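Local coordinates for type II restriction enzyme MspI (Moraxella sp., PDB 1SA3), which recognises the double-stranded DNA sequence 5'-CCGG-3' and cleaves it after the first cytosine, giving fragments with terminal 5'-phosphates, at residues Y131-E134 with T135-G139; Q158-K161 with L162-P165. All blocks are in the same frame, centred on the assembly; numbering follows the deposited sequence.

Contact 1. Residues Y131-E134 with T135-G139; sequences YDVE and TICTG
Y131 and I136 meet at about a right angle: CG1 of I136 comes up to CB of Y131 at 3.6 Å, while the phenol ring runs on past it to W185 and to the carbonyl of C186, which its hydroxyl reaches. I136 also packs on M258 and F260 of the small antiparallel sheet and on F182 of helix 179-188. Strand 127-131 passes into helix 133-140 here, and D132 takes the N-cap position. With CG anti to the backbone N (chi1 174°), its OD2 accepts from E134 N at 3.1 Å, the donor lying well above the carboxylate plane; OD1 turns to Q155. A water bonded to D132 N and T135 OG1 spans the same turn. Helix 133-140 then starts with I136 N to D132 O at 3.2 Å and a straighter bond from C137 N to V133 O (176°). One turn along, CG2 of V133 touches SG of C137 at 4.1 Å, on the flank covered by helix 146-157. E134 bends at chi2 (-68°), and a water donates to its OE1 at 2.7 Å and to T138 OG1 at 2.6 Å; K148 and R152 form salt bridges with the same carboxylate.

Contact 2. Residues Q158-K161 with L162-P165; sequences QSAK and LFTP. With nucleotides of chain B.
The loop between helices 146-157 and 165-175 grips the DNA backbone here, and its centre is a type I beta turn from A160 to F163. F163 N closes the turn on A160 O at 3.0 Å, approaching from above the carbonyl plane. The F163 side chain turns back beside the start of the turn: its CB lies 3.4 Å from A160 O, and CD1 lies 4.2 Å from A160 CB. Beyond, the ring packs against K153 of one helix and K168 and L171 of the other, which ties the turn to both. A water at the ring edge, in its plane, donates to S159 O and accepts from L162 N at 2.7 Å.

Just ahead of this, S159 makes an ST turn. Its OG stands between the backbone N and the carbonyl carbon (chi1 84°) and accepts from K161 N at 3.0 Å, in a nearly straight bond. The overlapping turns present A160 N to the phosphate of DC3 of chain B, where it donates to OP2 at 3.0 Å. The methyl of A160 lies against the same phosphate, and CB of S159 touches its O5'. K161 serves the next phosphate. Its chain, extended beyond CG, carries NZ to OP1 of DC4 of chain B at 3.3 Å, a long bond whose opposite charges probably strengthen it. L162 runs alongside K161, pointing the same way, with their CG atoms 3.9 Å apart, and also rests on K153 and D157. At the far end T164, the N-cap residue of helix 165-175, uses OG1 to accept from Q167 N.

Overall arrangement
Contacts 1 and 2 follow each other along the chain, both on the same side of its centre, with their own centres 19 Å apart and nearest atoms about 10 Å apart, so they do not touch. Helix 146-157 links them: its K148, I151, R152 and Q155 meet contact 1, and its K153, H154 and D157 meet contact 2, at the loop where the helix ends. Contact 1 opens helix 133-140 directly after strand 127-131, an outer strand of the three-stranded sheet, and its nearest atom is about 6 Å from the nucleic acid. Contact 2 reaches the DNA phosphates directly. One helix thereby connects a capped helix start with a phosphate-binding loop.

Contact 1. Residues Y131-E134 with T135-G139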
ATOM      1  N   TYR E 131       7.263   1.921  12.471  1.00 15.01           N
ATOM      2  CA  TYR E 131       6.625   1.814  13.778  1.00 16.01           C
ATOM      3  C   TYR E 131       7.613   1.468  14.872  1.00 16.07           C
ATOM      4  O   TYR E 131       8.686   0.935  14.608  1.00 14.45           O
ATOM      5  CB  TYR E 131       5.576   0.693  13.797  1.00 14.18           C
ATOM      6  CG  TYR E 131       4.531   0.681  12.702  1.00 16.83           C
ATOM      7  CD1 TYR E 131       4.613  -0.238  11.659  1.00 16.42           C
ATOM      8  CD2 TYR E 131       3.422   1.523  12.755  1.00 18.85           C
ATOM      9  CE1 TYR E 131       3.618  -0.331  10.701  1.00 17.82           C
ATOM     10  CE2 TYR E 131       2.411   1.437  11.790  1.00 19.23           C
ATOM     11  CZ  TYR E 131       2.521   0.507  10.772  1.00 13.63           C
ATOM     12  OH  TYR E 131       1.541   0.402   9.819  1.00 13.90           O
ATOM     13  N   ASP E 132       7.226   1.750  16.114  1.00 17.53           N
ATOM     14  CA  ASP E 132       8.052   1.374  17.244  1.00 13.62           C
ATOM     15  C   ASP E 132       7.611  -0.056  17.557  1.00 15.37           C
ATOM     16  O   ASP E 132       6.460  -0.419  17.325  1.00 14.77           O
ATOM     17  CB  ASP E 132       7.771   2.255  18.456  1.00 15.88           C
ATOM     18  CG  ASP E 132       8.518   1.785  19.676  1.00 18.28           C
ATOM     19  OD1 ASP E 132       9.759   1.922  19.696  1.00 21.02           O
ATOM     20  OD2 ASP E 132       7.868   1.257  20.606  1.00 23.60           O
ATOM     21  N   VAL E 133       8.521  -0.860  18.092  1.00 15.32           N
ATOM     22  CA  VAL E 133       8.217  -2.243  18.421  1.00 17.01           C
ATOM     23  C   VAL E 133       6.958  -2.418  19.274  1.00 16.41           C
ATOM     24  O   VAL E 133       6.153  -3.307  19.016  1.00 18.43           O
ATOM     25  CB  VAL E 133       9.421  -2.895  19.149  1.00 17.32           C
ATOM     26  CG1 VAL E 133       9.699  -2.151  20.453  1.00 18.33           C
ATOM     27  CG2 VAL E 133       9.144  -4.367  19.414  1.00 16.68           C
ATOM     28  N   GLU E 134       6.774  -1.578  20.286  1.00 18.78           N
ATOM     29  CA  GLU E 134       5.605  -1.716  21.163  1.00 19.80           C
ATOM     30  C   GLU E 134       4.288  -1.508  20.412  1.00 20.64           C
ATOM     31  O   GLU E 134       3.277  -2.150  20.708  1.00 19.12           O
ATOM     32  CB  GLU E 134       5.700  -0.726  22.328  1.00 22.32           C
ATOM     33  CG  GLU E 134       6.880  -0.959  23.279  1.00 21.36           C
ATOM     34  CD  GLU E 134       6.755  -2.248  24.083  1.00 25.80           C
ATOM     35  OE1 GLU E 134       5.648  -2.828  24.128  1.00 27.28           O
ATOM     36  OE2 GLU E 134       7.764  -2.677  24.678  1.00 21.09           O
ATOM     37  N   THR E 135       4.307  -0.605  19.442  1.00 18.57           N
ATOM     38  CA  THR E 135       3.121  -0.313  18.653  1.00 20.11           C
ATOM     39  C   THR E 135       2.750  -1.536  17.817  1.00 21.12           C
ATOM     40  O   THR E 135       1.577  -1.908  17.722  1.00 20.91           O
ATOM     41  CB  THR E 135       3.376   0.890  17.740  1.00 21.60           C
ATOM     42  OG1 THR E 135       3.805   1.994  18.543  1.00 19.68           O
ATOM     43  CG2 THR E 135       2.114   1.285  16.979  1.00 21.43           C
ATOM     44  N   ILE E 136       3.755  -2.160  17.211  1.00 20.75           N
ATOM     45  CA  ILE E 136       3.540  -3.350  16.394  1.00 21.71           C
ATOM     46  C   ILE E 136       2.978  -4.495  17.245  1.00 21.45           C
ATOM     47  O   ILE E 136       1.963  -5.113  16.905  1.00 17.86           O
ATOM     48  CB  ILE E 136       4.861  -3.838  15.777  1.00 21.32           C
ATOM     49  CG1 ILE E 136       5.474  -2.731  14.919  1.00 22.97           C
ATOM     50  CG2 ILE E 136       4.618  -5.101  14.973  1.00 21.83           C
ATOM     51  CD1 ILE E 136       6.898  -3.008  14.473  1.00 21.77           C
ATOM     52  N   CYS E 137       3.657  -4.781  18.350  1.00 17.82           N
ATOM     53  CA  CYS E 137       3.237  -5.859  19.230  1.00 21.86           C
ATOM     54  C   CYS E 137       1.811  -5.645  19.720  1.00 20.12           C
ATOM     55  O   CYS E 137       1.025  -6.588  19.782  1.00 25.12           O
ATOM     56  CB  CYS E 137       4.219  -5.985  20.404  1.00 19.37           C
ATOM     57  SG  CYS E 137       5.830  -6.668  19.892  1.00 21.23           S
ATOM     58  N   THR E 138       1.469  -4.401  20.038  1.00 22.02           N
ATOM     59  CA  THR E 138       0.128  -4.079  20.505  1.00 22.89           C
ATOM     60  C   THR E 138      -0.903  -4.324  19.398  1.00 24.75           C
ATOM     61  O   THR E 138      -1.958  -4.916  19.640  1.00 23.48           O
ATOM     62  CB  THR E 138       0.067  -2.622  20.991  1.00 24.48           C
ATOM     63  OG1 THR E 138       0.861  -2.496  22.177  1.00 22.58           O
ATOM     64  CG2 THR E 138      -1.354  -2.205  21.293  1.00 26.29           C
ATOM     65  N   GLY E 139      -0.589  -3.896  18.179  1.00 20.21           N
ATOM     66  CA  GLY E 139      -1.511  -4.111  17.079  1.00 20.91           C
ATOM     67  C   GLY E 139      -1.639  -5.564  16.646  1.00 21.75           C
ATOM     68  O   GLY E 139      -2.730  -6.011  16.306  1.00 21.87           O
TER
HETATM   69  O   HOH W   1       5.063   3.593  16.616  1.00 19.29           O
HETATM   70  O   HOH W   2       3.080  -3.346  23.306  1.00 24.23           O

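Contact 2. Residues Q158-K161 with L162-P165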
ATOM      1  N   GLN E 158      18.987  -1.785  14.125  1.00 19.29           N
ATOM      2  CA  GLN E 158      18.613  -1.208  12.836  1.00 18.96           C
ATOM      3  C   GLN E 158      18.790  -2.191  11.681  1.00 17.84           C
ATOM      4  O   GLN E 158      18.775  -1.817  10.514  1.00 22.62           O
ATOM      5  CB  GLN E 158      19.369   0.110  12.586  1.00 18.26           C
ATOM      6  CG  GLN E 158      18.963   1.205  13.585  1.00 17.92           C
ATOM      7  CD  GLN E 158      19.442   2.601  13.209  1.00 21.21           C
ATOM      8  OE1 GLN E 158      20.550   2.781  12.710  1.00 28.18           O
ATOM      9  NE2 GLN E 158      18.614   3.596  13.475  1.00 16.85           N
ATOM     10  N   SER E 159      18.930  -3.467  12.026  1.00 17.05           N
ATOM     11  CA  SER E 159      19.062  -4.538  11.055  1.00 16.39           C
ATOM     12  C   SER E 159      19.204  -5.825  11.849  1.00 17.29           C
ATOM     13  O   SER E 159      19.159  -5.809  13.082  1.00 17.45           O
ATOM     14  CB  SER E 159      20.297  -4.352  10.167  1.00 18.44           C
ATOM     15  OG  SER E 159      21.457  -4.869  10.799  1.00 20.84           O
ATOM     16  N   ALA E 160      19.385  -6.936  11.144  1.00 19.31           N
ATOM     17  CA  ALA E 160      19.524  -8.229  11.798  1.00 21.14           C
ATOM     18  C   ALA E 160      20.986  -8.679  11.790  1.00 22.63           C
ATOM     19  O   ALA E 160      21.284  -9.825  12.124  1.00 23.88           O
ATOM     20  CB  ALA E 160      18.657  -9.261  11.084  1.00 18.82           C
ATOM     21  N   LYS E 161      21.887  -7.768  11.427  1.00 22.35           N
ATOM     22  CA  LYS E 161      23.312  -8.092  11.336  1.00 25.54           C
ATOM     23  C   LYS E 161      23.961  -8.633  12.613  1.00 25.92           C
ATOM     24  O   LYS E 161      24.959  -9.347  12.541  1.00 24.19           O
ATOM     25  CB  LYS E 161      24.110  -6.877  10.832  1.00 25.09           C
ATOM     26  CG  LYS E 161      24.337  -5.772  11.856  1.00 32.20           C
ATOM     27  CD  LYS E 161      25.181  -4.636  11.270  1.00 35.81           C
ATOM     28  CE  LYS E 161      25.511  -3.576  12.318  1.00 37.45           C
ATOM     29  NZ  LYS E 161      26.380  -2.493  11.781  1.00 40.78           N
ATOM     30  N   LEU E 162      23.408  -8.310  13.777  1.00 23.73           N
ATOM     31  CA  LEU E 162      23.996  -8.798  15.016  1.00 22.98           C
ATOM     32  C   LEU E 162      23.365 -10.084  15.542  1.00 23.43           C
ATOM     33  O   LEU E 162      23.848 -10.656  16.518  1.00 23.84           O
ATOM     34  CB  LEU E 162      23.966  -7.698  16.081  1.00 24.24           C
ATOM     35  CG  LEU E 162      24.741  -6.444  15.664  1.00 20.05           C
ATOM     36  CD1 LEU E 162      24.798  -5.470  16.812  1.00 24.54           C
ATOM     37  CD2 LEU E 162      26.155  -6.829  15.226  1.00 23.76           C
ATOM     38  N   PHE E 163      22.297 -10.539  14.895  1.00 23.78           N
ATOM     39  CA  PHE E 163      21.632 -11.785  15.281  1.00 27.22           C
ATOM     40  C   PHE E 163      22.535 -12.953  14.908  1.00 29.24           C
ATOM     41  O   PHE E 163      23.264 -12.896  13.918  1.00 28.28           O
ATOM     42  CB  PHE E 163      20.326 -11.997  14.502  1.00 25.57           C
ATOM     43  CG  PHE E 163      19.146 -11.239  15.035  1.00 25.53           C
ATOM     44  CD1 PHE E 163      19.192  -9.858  15.196  1.00 20.81           C
ATOM     45  CD2 PHE E 163      17.956 -11.909  15.317  1.00 24.01           C
ATOM     46  CE1 PHE E 163      18.065  -9.152  15.625  1.00 22.31           C
ATOM     47  CE2 PHE E 163      16.824 -11.211  15.748  1.00 22.74           C
ATOM     48  CZ  PHE E 163      16.879  -9.833  15.900  1.00 21.42           C
ATOM     49  N   THR E 164      22.475 -14.020  15.694  1.00 30.02           N
ATOM     50  CA  THR E 164      23.249 -15.209  15.385  1.00 30.50           C
ATOM     51  C   THR E 164      22.319 -16.000  14.475  1.00 33.83           C
ATOM     52  O   THR E 164      21.098 -15.818  14.517  1.00 32.00           O
ATOM     53  CB  THR E 164      23.534 -16.051  16.639  1.00 30.39           C
ATOM     54  OG1 THR E 164      22.291 -16.416  17.254  1.00 32.26           O
ATOM     55  CG2 THR E 164      24.382 -15.275  17.627  1.00 28.49           C
ATOM     56  N   PRO E 165      22.875 -16.874  13.626  1.00 33.65           N
ATOM     57  CA  PRO E 165      22.012 -17.653  12.739  1.00 33.90           C
ATOM     58  C   PRO E 165      20.861 -18.282  13.515  1.00 35.11           C
ATOM     59  O   PRO E 165      19.733 -18.362  13.025  1.00 33.51           O
ATOM     60  CB  PRO E 165      22.973 -18.681  12.160  1.00 35.60           C
ATOM     61  CG  PRO E 165      24.230 -17.880  12.021  1.00 35.38           C
ATOM     62  CD  PRO E 165      24.296 -17.149  13.350  1.00 36.06           C
TER
ATOM     63  P    DC B   3      20.254  -7.618   7.628  1.00 25.24           P
ATOM     64  OP1  DC B   3      21.182  -8.459   8.435  1.00 23.97           O
ATOM     65  OP2  DC B   3      18.933  -7.233   8.197  1.00 20.55           O
ATOM     66  O5'  DC B   3      21.043  -6.294   7.251  1.00 24.70           O
ATOM     67  C5'  DC B   3      22.292  -6.385   6.574  1.00 26.63           C
ATOM     68  C4'  DC B   3      22.759  -5.016   6.145  1.00 24.49           C
ATOM     69  O4'  DC B   3      21.974  -4.544   5.026  1.00 23.64           O
ATOM     70  C3'  DC B   3      22.691  -3.925   7.214  1.00 26.44           C
ATOM     71  O3'  DC B   3      23.924  -3.206   7.205  1.00 26.91           O
ATOM     72  C2'  DC B   3      21.552  -3.032   6.744  1.00 25.89           C
ATOM     73  C1'  DC B   3      21.651  -3.182   5.238  1.00 24.33           C
ATOM     74  N1   DC B   3      20.440  -2.871   4.462  1.00 23.50           N
ATOM     75  C2   DC B   3      20.545  -1.959   3.401  1.00 24.33           C
ATOM     76  O2   DC B   3      21.646  -1.444   3.161  1.00 22.01           O
ATOM     77  N3   DC B   3      19.449  -1.665   2.666  1.00 21.80           N
ATOM     78  C4   DC B   3      18.281  -2.237   2.954  1.00 19.70           C
ATOM     79  N4   DC B   3      17.227  -1.909   2.199  1.00 15.41           N
ATOM     80  C5   DC B   3      18.142  -3.170   4.029  1.00 21.46           C
ATOM     81  C6   DC B   3      19.237  -3.455   4.750  1.00 19.95           C
ATOM     82  P    DC B   4      24.153  -1.996   8.227  1.00 29.71           P
ATOM     83  OP1  DC B   4      25.573  -2.088   8.654  1.00 32.12           O
ATOM     84  OP2  DC B   4      23.082  -1.995   9.248  1.00 26.30           O
ATOM     85  O5'  DC B   4      23.990  -0.705   7.309  1.00 28.91           O
ATOM     86  C5'  DC B   4      24.872  -0.501   6.204  1.00 29.66           C
ATOM     87  C4'  DC B   4      24.572   0.805   5.508  1.00 26.07           C
ATOM     88  O4'  DC B   4      23.325   0.702   4.782  1.00 25.52           O
ATOM     89  C3'  DC B   4      24.444   2.037   6.409  1.00 27.58           C
ATOM     90  O3'  DC B   4      25.065   3.165   5.775  1.00 28.92           O
ATOM     91  C2'  DC B   4      22.944   2.253   6.471  1.00 21.33           C
ATOM     92  C1'  DC B   4      22.542   1.847   5.071  1.00 23.50           C
ATOM     93  N1   DC B   4      21.121   1.502   4.900  1.00 20.32           N
ATOM     94  C2   DC B   4      20.407   2.111   3.863  1.00 23.04           C
ATOM     95  O2   DC B   4      21.010   2.878   3.094  1.00 17.53           O
ATOM     96  N3   DC B   4      19.084   1.851   3.724  1.00 21.06           N
ATOM     97  C4   DC B   4      18.477   1.015   4.569  1.00 19.64           C
ATOM     98  N4   DC B   4      17.166   0.800   4.412  1.00 16.79           N
ATOM     99  C5   DC B   4      19.188   0.361   5.621  1.00 21.06           C
ATOM    100  C6   DC B   4      20.499   0.629   5.746  1.00 20.65           C
TER
HETATM  101  O   HOH W   3      21.031  -7.281  14.697  1.00 16.23           O